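Local coordinates for B-cell lymphoma 3 protein (Homo sapiens, PDB 1K1A) that regulates transcription of NF-kappa-B target genes, its ankyrin repeat domain belonging to the IkappaB family and the whole protein forming complexes with p50 or p52 homodimers, at residues L134-G139 with Q167-H172. Numbering follows the deposited sequence.
Sequences LLLERG and QLLLQH
Leu-136 meets His-172 through a CH-pi contact: its CD1 methyl lies over one face of the imidazole, 4.2 Å from the ring centroid and 28° off the ring normal. The methyl sits nearer the root of the ring than its far nitrogen, with CD1 3.8 Å from His-172 CG. In both residues CG is anti to the carbonyl carbon (chi1 -66° for Leu-136, -75° for His-172), which carries each side chain into the space between the two helix ends. Histidine suits this partly exposed place because its flat face offers the methyl an apolar surface, with the polar nitrogens on the rim. The carbonyl O of Leu-168 lies in the ring plane, 3.1 Å from His-172 CD2.

Apolar packing continues with the same methyl, as Leu-136 CD1 approaches Leu-169 CD2 at 4.3 Å. Both leucines also touch Ile-142 in the intervening loop, and Leu-136 reaches Leu-120 of helix 119-126, so a branched aliphatic side chain serves several neighbours at once.

The contact joins the C-terminal ends of helices 129-137 and 163-171, the second helices of ankyrin repeats 4 and 5. With no hydrogen bond between the segments, fit of shape in this modest apolar patch probably sets their spacing.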
loop_
_atom_site.group_PDB
_atom_site.type_symbol
_atom_site.label_atom_id
_atom_site.label_comp_id
_atom_site.label_asym_id
_atom_site.label_seq_id
_atom_site.Cartn_x
_atom_site.Cartn_y
_atom_site.Cartn_z
ATOM N N LEU A 134 1.622 -7.226 -7.082
ATOM C CA LEU A 134 0.792 -6.643 -8.127
ATOM C C LEU A 134 0.998 -5.126 -8.225
ATOM O O LEU A 134 1.141 -4.595 -9.317
ATOM C CB LEU A 134 -0.677 -6.973 -7.888
ATOM C CG LEU A 134 -1.684 -6.427 -8.891
ATOM C CD1 LEU A 134 -1.340 -6.919 -10.301
ATOM C CD2 LEU A 134 -3.097 -6.841 -8.469
ATOM N N LEU A 135 1.018 -4.433 -7.086
ATOM C CA LEU A 135 1.275 -2.994 -7.095
ATOM C C LEU A 135 2.587 -2.683 -7.837
ATOM O O LEU A 135 2.643 -1.791 -8.675
ATOM C CB LEU A 135 1.350 -2.451 -5.665
ATOM C CG LEU A 135 0.020 -2.381 -4.903
ATOM C CD1 LEU A 135 0.278 -2.072 -3.448
ATOM C CD2 LEU A 135 -0.926 -1.345 -5.523
ATOM N N LEU A 136 3.633 -3.433 -7.518
ATOM C CA LEU A 136 4.941 -3.217 -8.127
ATOM C C LEU A 136 4.952 -3.518 -9.627
ATOM O O LEU A 136 5.655 -2.859 -10.396
ATOM C CB LEU A 136 6.006 -4.044 -7.407
ATOM C CG LEU A 136 6.265 -3.627 -5.951
ATOM C CD1 LEU A 136 7.204 -4.602 -5.281
ATOM C CD2 LEU A 136 6.822 -2.189 -5.876
ATOM N N GLU A 137 4.170 -4.511 -10.038
ATOM C CA GLU A 137 4.093 -4.888 -11.448
ATOM C C GLU A 137 3.328 -3.833 -12.242
ATOM O O GLU A 137 3.497 -3.705 -13.460
ATOM C CB GLU A 137 3.407 -6.246 -11.603
ATOM C CG GLU A 137 4.265 -7.431 -11.193
ATOM C CD GLU A 137 3.500 -8.742 -11.223
ATOM O OE1 GLU A 137 2.255 -8.713 -11.122
ATOM O OE2 GLU A 137 4.145 -9.805 -11.333
ATOM N N ARG A 138 2.487 -3.066 -11.554
ATOM C CA ARG A 138 1.667 -2.074 -12.244
ATOM C C ARG A 138 2.163 -0.630 -12.126
ATOM O O ARG A 138 1.435 0.305 -12.444
ATOM C CB ARG A 138 0.205 -2.203 -11.844
ATOM C CG ARG A 138 -0.386 -3.577 -12.144
ATOM C CD ARG A 138 -0.339 -3.989 -13.614
ATOM N NE ARG A 138 -0.958 -5.300 -13.816
ATOM C CZ ARG A 138 -2.234 -5.489 -14.133
ATOM N NH1 ARG A 138 -3.044 -4.453 -14.311
ATOM N NH2 ARG A 138 -2.703 -6.725 -14.285
ATOM N N GLY A 139 3.390 -0.451 -11.641
ATOM C CA GLY A 139 4.009 0.864 -11.648
ATOM C C GLY A 139 4.170 1.632 -10.339
ATOM O O GLY A 139 4.643 2.772 -10.367
ATOM N N GLN A 167 12.946 -9.488 1.450
ATOM C CA GLN A 167 13.396 -10.231 0.279
ATOM C C GLN A 167 12.613 -9.852 -0.987
ATOM O O GLN A 167 13.191 -9.676 -2.057
ATOM C CB GLN A 167 13.347 -11.743 0.545
ATOM C CG GLN A 167 14.443 -12.212 1.525
ATOM C CD GLN A 167 14.430 -13.716 1.797
ATOM O OE1 GLN A 167 13.453 -14.407 1.497
ATOM N NE2 GLN A 167 15.517 -14.221 2.392
ATOM N N LEU A 168 11.303 -9.690 -0.846
ATOM C CA LEU A 168 10.441 -9.350 -1.976
ATOM C C LEU A 168 10.773 -7.973 -2.550
ATOM O O LEU A 168 10.860 -7.806 -3.764
ATOM C CB LEU A 168 8.962 -9.432 -1.566
ATOM C CG LEU A 168 7.926 -9.248 -2.681
ATOM C CD1 LEU A 168 8.215 -10.191 -3.862
ATOM C CD2 LEU A 168 6.509 -9.460 -2.152
ATOM N N LEU A 169 10.969 -6.988 -1.678
ATOM C CA LEU A 169 11.278 -5.632 -2.135
ATOM C C LEU A 169 12.649 -5.514 -2.801
ATOM O O LEU A 169 12.798 -4.833 -3.822
ATOM C CB LEU A 169 11.139 -4.624 -0.989
ATOM C CG LEU A 169 9.709 -4.363 -0.495
ATOM C CD1 LEU A 169 9.710 -3.750 0.891
ATOM C CD2 LEU A 169 8.945 -3.466 -1.466
ATOM N N LEU A 170 13.654 -6.179 -2.234
ATOM C CA LEU A 170 14.993 -6.126 -2.805
ATOM C C LEU A 170 15.001 -6.792 -4.171
ATOM O O LEU A 170 15.671 -6.346 -5.098
ATOM C CB LEU A 170 16.012 -6.787 -1.872
ATOM C CG LEU A 170 16.286 -6.026 -0.561
ATOM C CD1 LEU A 170 17.117 -6.876 0.389
ATOM C CD2 LEU A 170 16.958 -4.678 -0.806
ATOM N N GLN A 171 14.214 -7.850 -4.282
ATOM C CA GLN A 171 14.032 -8.582 -5.517
ATOM C C GLN A 171 13.493 -7.660 -6.613
ATOM O O GLN A 171 13.808 -7.827 -7.801
ATOM C CB GLN A 171 13.025 -9.693 -5.233
ATOM C CG GLN A 171 12.992 -10.832 -6.178
ATOM C CD GLN A 171 12.173 -11.980 -5.621
ATOM O OE1 GLN A 171 11.060 -12.237 -6.075
ATOM N NE2 GLN A 171 12.726 -12.674 -4.637
ATOM N N HIS A 172 12.674 -6.687 -6.217
ATOM C CA HIS A 172 12.063 -5.774 -7.185
ATOM C C HIS A 172 12.775 -4.430 -7.382
ATOM O O HIS A 172 12.185 -3.482 -7.902
ATOM C CB HIS A 172 10.586 -5.558 -6.862
ATOM C CG HIS A 172 9.723 -6.722 -7.223
ATOM N ND1 HIS A 172 9.101 -6.834 -8.448
ATOM C CD2 HIS A 172 9.396 -7.840 -6.532
ATOM C CE1 HIS A 172 8.420 -7.965 -8.491
ATOM N NE2 HIS A 172 8.582 -8.594 -7.341
#